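Local atomic coordinates of alpha-glucosidase (Pseudoalteromonas sp. K8, PDB entry 5HQA), a protein that hydrolyses alpha-glucosides as a family 97 glycoside hydrolase that carries a calcium ion beside its sugar-binding pocket and is activated by chloride. Residues Ala571-Lys576 against Asn583-Gly588; Thr210-Gly215 against Arg406-Asp411. All coordinates share one frame; numbering follows the deposited sequence.

Contact 1: Ala571-Lys576 against Asn583-Gly588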
loop_
_atom_site.group_PDB
_atom_site.type_symbol
_atom_site.label_atom_id
_atom_site.label_comp_id
_atom_site.label_asym_id
_atom_site.label_seq_id
_atom_site.Cartn_x
_atom_site.Cartn_y
_atom_site.Cartn_z
ATOM N N ALA A 571 -5.574 -13.867 -10.377
ATOM C CA ALA A 571 -6.903 -13.947 -10.969
ATOM C C ALA A 571 -7.885 -13.243 -10.037
ATOM O O ALA A 571 -7.842 -13.449 -8.817
ATOM C CB ALA A 571 -7.320 -15.402 -11.200
ATOM N N ARG A 572 -8.752 -12.396 -10.601
ATOM C CA ARG A 572 -9.723 -11.663 -9.795
ATOM C C ARG A 572 -11.074 -11.645 -10.499
ATOM O O ARG A 572 -11.144 -11.527 -11.727
ATOM C CB ARG A 572 -9.271 -10.217 -9.521
ATOM C CG ARG A 572 -7.863 -10.070 -8.971
ATOM C CD ARG A 572 -7.574 -8.610 -8.670
ATOM N NE ARG A 572 -6.153 -8.325 -8.466
ATOM C CZ ARG A 572 -5.579 -8.131 -7.280
ATOM N NH1 ARG A 572 -6.300 -8.210 -6.164
ATOM N NH2 ARG A 572 -4.278 -7.850 -7.208
ATOM N N LYS A 573 -12.143 -11.747 -9.716
ATOM C CA LYS A 573 -13.502 -11.727 -10.242
ATOM C C LYS A 573 -14.124 -10.370 -9.949
ATOM O O LYS A 573 -14.092 -9.907 -8.806
ATOM C CB LYS A 573 -14.353 -12.841 -9.625
ATOM C CG LYS A 573 -15.633 -13.105 -10.403
ATOM C CD LYS A 573 -16.500 -14.185 -9.735
ATOM C CE LYS A 573 -17.719 -14.497 -10.597
ATOM N NZ LYS A 573 -18.599 -15.530 -9.983
ATOM N N GLU A 574 -14.693 -9.740 -10.977
ATOM C CA GLU A 574 -15.177 -8.377 -10.822
ATOM C C GLU A 574 -16.346 -8.327 -9.849
ATOM O O GLU A 574 -17.169 -9.244 -9.788
ATOM C CB GLU A 574 -15.605 -7.807 -12.171
ATOM C CG GLU A 574 -16.833 -8.462 -12.719
ATOM C CD GLU A 574 -17.127 -8.045 -14.141
ATOM O OE1 GLU A 574 -16.303 -7.298 -14.719
ATOM O OE2 GLU A 574 -18.169 -8.476 -14.674
ATOM N N ARG A 575 -16.408 -7.252 -9.072
ATOM C CA ARG A 575 -17.565 -7.025 -8.222
ATOM C C ARG A 575 -18.711 -6.456 -9.051
ATOM O O ARG A 575 -18.500 -5.618 -9.931
ATOM C CB ARG A 575 -17.216 -6.066 -7.085
ATOM C CG ARG A 575 -18.405 -5.748 -6.182
ATOM C CD ARG A 575 -18.033 -5.977 -4.750
ATOM N NE ARG A 575 -19.066 -5.579 -3.801
ATOM C CZ ARG A 575 -18.793 -5.168 -2.567
ATOM N NH1 ARG A 575 -17.531 -5.092 -2.173
ATOM N NH2 ARG A 575 -19.768 -4.820 -1.742
ATOM N N LYS A 576 -19.930 -6.916 -8.765
ATOM C CA LYS A 576 -21.118 -6.386 -9.434
ATOM C C LYS A 576 -21.382 -4.963 -8.954
ATOM O O LYS A 576 -21.710 -4.739 -7.784
ATOM C CB LYS A 576 -22.328 -7.276 -9.178
ATOM C CG LYS A 576 -23.608 -6.706 -9.753
ATOM C CD LYS A 576 -24.761 -7.661 -9.546
ATOM C CE LYS A 576 -26.040 -7.082 -10.115
ATOM N NZ LYS A 576 -27.144 -8.091 -10.114
ATOM N N ASN A 583 -19.839 -11.029 -13.458
ATOM C CA ASN A 583 -19.603 -12.362 -13.994
ATOM C C ASN A 583 -18.222 -12.560 -14.608
ATOM O O ASN A 583 -17.806 -13.713 -14.768
ATOM C CB ASN A 583 -20.659 -12.702 -15.048
ATOM C CG ASN A 583 -22.055 -12.694 -14.483
ATOM O OD1 ASN A 583 -22.975 -12.146 -15.091
ATOM N ND2 ASN A 583 -22.221 -13.288 -13.310
ATOM N N ASP A 584 -17.504 -11.491 -14.961
ATOM C CA ASP A 584 -16.217 -11.647 -15.631
ATOM C C ASP A 584 -15.080 -11.860 -14.635
ATOM O O ASP A 584 -15.063 -11.275 -13.545
ATOM C CB ASP A 584 -15.898 -10.427 -16.492
ATOM C CG ASP A 584 -16.766 -10.335 -17.718
ATOM O OD1 ASP A 584 -16.529 -9.409 -18.525
ATOM O OD2 ASP A 584 -17.678 -11.184 -17.879
ATOM N N TRP A 585 -14.125 -12.699 -15.030
ATOM C CA TRP A 585 -12.846 -12.856 -14.352
ATOM C C TRP A 585 -11.758 -12.150 -15.148
ATOM O O TRP A 585 -11.870 -11.957 -16.360
ATOM C CB TRP A 585 -12.471 -14.330 -14.198
ATOM C CG TRP A 585 -13.190 -15.062 -13.111
ATOM C CD1 TRP A 585 -14.412 -15.673 -13.191
ATOM C CD2 TRP A 585 -12.707 -15.297 -11.787
ATOM N NE1 TRP A 585 -14.724 -16.267 -11.987
ATOM C CE2 TRP A 585 -13.694 -16.049 -11.109
ATOM C CE3 TRP A 585 -11.535 -14.941 -11.103
ATOM C CZ2 TRP A 585 -13.547 -16.446 -9.782
ATOM C CZ3 TRP A 585 -11.394 -15.332 -9.779
ATOM C CH2 TRP A 585 -12.397 -16.079 -9.136
ATOM N N TYR A 586 -10.691 -11.779 -14.449
ATOM C CA TYR A 586 -9.536 -11.147 -15.064
ATOM C C TYR A 586 -8.272 -11.805 -14.539
ATOM O O TYR A 586 -8.238 -12.282 -13.405
ATOM C CB TYR A 586 -9.505 -9.648 -14.769
ATOM C CG TYR A 586 -10.509 -8.880 -15.590
ATOM C CD1 TYR A 586 -11.863 -8.886 -15.257
ATOM C CD2 TYR A 586 -10.104 -8.166 -16.710
ATOM C CE1 TYR A 586 -12.789 -8.195 -16.028
ATOM C CE2 TYR A 586 -11.014 -7.469 -17.478
ATOM C CZ TYR A 586 -12.350 -7.488 -17.135
ATOM O OH TYR A 586 -13.246 -6.789 -17.903
ATOM N N LEU A 587 -7.233 -11.835 -15.366
ATOM C CA LEU A 587 -5.953 -12.374 -14.938
ATOM C C LEU A 587 -4.841 -11.411 -15.332
ATOM O O LEU A 587 -4.878 -10.811 -16.412
ATOM C CB LEU A 587 -5.701 -13.768 -15.551
ATOM C CG LEU A 587 -4.370 -14.453 -15.224
ATOM C CD1 LEU A 587 -4.549 -15.962 -15.167
ATOM C CD2 LEU A 587 -3.283 -14.079 -16.237
ATOM N N GLY A 588 -3.855 -11.267 -14.457
ATOM C CA GLY A 588 -2.650 -10.552 -14.820
ATOM C C GLY A 588 -1.441 -11.330 -14.345
ATOM O O GLY A 588 -1.459 -11.910 -13.252
HETATM O O HOH W 1 -15.837 -7.037 -17.406
#
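R572 and Y586 form the antiparallel hydrogen-bonded pair of a beta hairpin between strands 567-574 and 585-591: R572 N gives to Y586 O at 2.9 Å, and Y586 N returns the bond to R572 O at 2.8 Å. Two residues on, E574 N gives a nearly straight bond to D584 O (3.0 Å, 175° at the hydrogen). The same glutamate also accepts from that partner, because D584 N reaches E574 OE2 at 3.1 Å from above the carboxylate plane. The E574 and D584 side chains lie side by side and point the same way, their carboxylate planes 17° apart. Water 1 joins them, donating to E574 OE1 and D584 OD1 and accepting from Y586 OH at the edge of the tyrosine ring. R657 forms a salt bridge with D584 OD1, and A660 N bonds to OD2, both from the adjoining strand 653-660. R572 NE bonds to V521 O and NH1 to S557 OG. On the face opposite the R572 and Y586 side chains lie K573 and W585. K573 CB sits over the centre of the indole six-membered ring, a CH-pi contact of 3.5 Å. CG is anti to the backbone N (chi1 -164°), and the extended chain beyond it brings CD to W585 NE1. Both polar ends meet D606: K573 NZ in a salt bridge to OD2, W585 NE1 in a hydrogen bond to OD1. E574 OE2 and D584 OD2, 4.2 Å apart, would probably repel each other, and R657, the backbone donors and the shared water are likely to offset that cost at this buried site.

Contact 2: Thr210-Gly215 against Arg406-Asp411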
loop_
_atom_site.group_PDB
_atom_site.type_symbol
_atom_site.label_atom_id
_atom_site.label_comp_id
_atom_site.label_asym_id
_atom_site.label_seq_id
_atom_site.Cartn_x
_atom_site.Cartn_y
_atom_site.Cartn_z
ATOM N N THR A 210 9.690 5.153 15.162
ATOM C CA THR A 210 10.136 6.402 14.554
ATOM C C THR A 210 9.811 7.574 15.473
ATOM O O THR A 210 8.643 7.767 15.824
ATOM C CB THR A 210 9.475 6.574 13.195
ATOM O OG1 THR A 210 9.857 5.478 12.357
ATOM C CG2 THR A 210 9.934 7.872 12.561
ATOM N N PRO A 211 10.790 8.370 15.882
ATOM C CA PRO A 211 10.588 9.302 16.993
ATOM C C PRO A 211 10.118 10.686 16.558
ATOM O O PRO A 211 10.190 11.067 15.386
ATOM C CB PRO A 211 11.991 9.398 17.598
ATOM C CG PRO A 211 12.877 9.299 16.396
ATOM C CD PRO A 211 12.211 8.260 15.512
ATOM N N TRP A 212 9.653 11.442 17.550
ATOM C CA TRP A 212 9.509 12.885 17.446
ATOM C C TRP A 212 10.879 13.547 17.321
ATOM O O TRP A 212 11.903 12.973 17.696
ATOM C CB TRP A 212 8.832 13.452 18.696
ATOM C CG TRP A 212 7.386 13.101 18.877
ATOM C CD1 TRP A 212 6.868 11.922 19.337
ATOM C CD2 TRP A 212 6.275 13.965 18.636
ATOM N NE1 TRP A 212 5.491 11.996 19.377
ATOM C CE2 TRP A 212 5.105 13.243 18.953
ATOM C CE3 TRP A 212 6.155 15.283 18.174
ATOM C CZ2 TRP A 212 3.832 13.795 18.827
ATOM C CZ3 TRP A 212 4.881 15.834 18.051
ATOM C CH2 TRP A 212 3.740 15.087 18.377
ATOM N N SER A 213 10.883 14.798 16.840
ATOM C CA SER A 213 12.133 15.553 16.782
ATOM C C SER A 213 12.763 15.700 18.160
ATOM O O SER A 213 13.992 15.739 18.282
ATOM C CB SER A 213 11.892 16.932 16.171
ATOM O OG SER A 213 10.893 17.621 16.905
ATOM N N SER A 214 11.938 15.773 19.209
ATOM C CA SER A 214 12.443 15.886 20.573
ATOM C C SER A 214 13.148 14.620 21.041
ATOM O O SER A 214 13.892 14.671 22.024
ATOM C CB SER A 214 11.299 16.211 21.532
ATOM O OG SER A 214 10.505 15.052 21.757
ATOM N N GLY A 215 12.923 13.489 20.381
ATOM C CA GLY A 215 13.642 12.267 20.664
ATOM C C GLY A 215 12.796 11.154 21.244
ATOM O O GLY A 215 13.195 9.987 21.151
ATOM N N ARG A 406 9.866 22.896 13.361
ATOM C CA ARG A 406 10.431 21.616 13.756
ATOM C C ARG A 406 10.404 20.685 12.557
ATOM O O ARG A 406 9.495 20.753 11.723
ATOM C CB ARG A 406 9.645 20.966 14.893
ATOM C CG ARG A 406 9.391 21.861 16.081
ATOM C CD ARG A 406 10.644 22.074 16.933
ATOM N NE ARG A 406 10.341 23.026 17.996
ATOM C CZ ARG A 406 11.242 23.691 18.706
ATOM N NH1 ARG A 406 12.543 23.519 18.478
ATOM N NH2 ARG A 406 10.831 24.537 19.643
ATOM N N HIS A 407 11.390 19.795 12.485
ATOM C CA HIS A 407 11.424 18.758 11.462
ATOM C C HIS A 407 10.980 17.430 12.053
ATOM O O HIS A 407 11.439 17.043 13.133
ATOM C CB HIS A 407 12.820 18.626 10.862
ATOM C CG HIS A 407 13.127 19.673 9.840
ATOM N ND1 HIS A 407 14.337 20.337 9.790
ATOM C CD2 HIS A 407 12.377 20.176 8.830
ATOM C CE1 HIS A 407 14.319 21.201 8.787
ATOM N NE2 HIS A 407 13.141 21.125 8.192
ATOM N N GLU A 408 10.102 16.731 11.338
ATOM C CA GLU A 408 9.557 15.462 11.796
ATOM C C GLU A 408 9.689 14.425 10.688
ATOM O O GLU A 408 9.920 14.752 9.520
ATOM C CB GLU A 408 8.084 15.603 12.214
ATOM C CG GLU A 408 7.820 16.715 13.228
ATOM C CD GLU A 408 8.347 16.418 14.637
ATOM O OE1 GLU A 408 8.815 15.287 14.899
ATOM O OE2 GLU A 408 8.281 17.334 15.493
ATOM N N TRP A 409 9.518 13.162 11.074
ATOM C CA TRP A 409 9.463 12.047 10.143
ATOM C C TRP A 409 8.051 11.858 9.604
ATOM O O TRP A 409 7.061 12.100 10.304
ATOM C CB TRP A 409 9.901 10.761 10.835
ATOM C CG TRP A 409 11.355 10.729 11.178
ATOM C CD1 TRP A 409 11.931 11.122 12.348
ATOM C CD2 TRP A 409 12.423 10.270 10.335
ATOM N NE1 TRP A 409 13.298 10.946 12.288
ATOM C CE2 TRP A 409 13.626 10.426 11.061
ATOM C CE3 TRP A 409 12.479 9.733 9.038
ATOM C CZ2 TRP A 409 14.875 10.067 10.534
ATOM C CZ3 TRP A 409 13.726 9.392 8.506
ATOM C CH2 TRP A 409 14.904 9.565 9.254
ATOM N N HIS A 410 7.967 11.384 8.353
ATOM C CA HIS A 410 6.669 11.027 7.782
ATOM C C HIS A 410 5.975 9.933 8.574
ATOM O O HIS A 410 4.752 9.816 8.493
ATOM C CB HIS A 410 6.808 10.538 6.337
ATOM C CG HIS A 410 7.169 11.611 5.356
ATOM N ND1 HIS A 410 8.418 12.193 5.312
ATOM C CD2 HIS A 410 6.448 12.187 4.361
ATOM C CE1 HIS A 410 8.446 13.093 4.342
ATOM N NE2 HIS A 410 7.263 13.107 3.749
ATOM N N ASP A 411 6.722 9.110 9.313
ATOM C CA ASP A 411 6.126 7.947 9.964
ATOM C C ASP A 411 6.225 8.003 11.491
ATOM O O ASP A 411 6.065 6.978 12.163
ATOM C CB ASP A 411 6.727 6.647 9.403
ATOM C CG ASP A 411 8.252 6.574 9.498
ATOM O OD1 ASP A 411 8.945 7.590 9.253
ATOM O OD2 ASP A 411 8.766 5.461 9.779
HETATM O O HOH W 2 8.767 12.773 13.799
#
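T210-S213 and R406-D411 run almost antiparallel, 175° apart end to end, without forming a sheet: the first belongs to the loop after strand 204-209, which makes a type I turn from W212 to G215, and the second is the end of strand 405-408 and the loop after it. E408 joins them. Its chain bends at chi2 (-71°), and the carboxylate takes S213 N on the syn side of OE1 at 2.9 Å and S213 OG from above its plane on OE2 at 3.0 Å. OE2 also forms a salt bridge with R398 of the paired strand 396-399. Water 2 bridges the two segments, donating to P211 O and E408 OE1 and accepting from W409 N. Farther along, T210 CG2 packs on W409 CB (3.4 Å), and T210 OG1 donates to D411 OD2 at 2.8 Å from above the carboxylate plane. An alanine in place of E408 would probably leave S213 N and OG without these acceptors, R398 without its carboxylate mate and water 2 less firmly held. A loop of the N-terminal region is thus joined to the catalytic region through two carboxylates that accept from it, one probably offset in charge by R398.

Overall arrangement
The two contacts lie on opposite sides of the chain's centre, their own centres 43 Å apart and their nearest atoms about 25 Å, so neither touches the other. Contact 1 is local, a hairpin within the C-terminal antiparallel sheet and away from the metal and sugar sites. Contact 2 is long-range, bringing together parts of the N-terminal and catalytic regions with 190 residues between them in the chain. It is also the one nearer the active site: the side chain of D411 is about 10 Å from that of the calcium ligand E437, and the side chain of W409 about 13 Å from the bound acarbose unit. At these distances neither D411 nor W409 touches those groups.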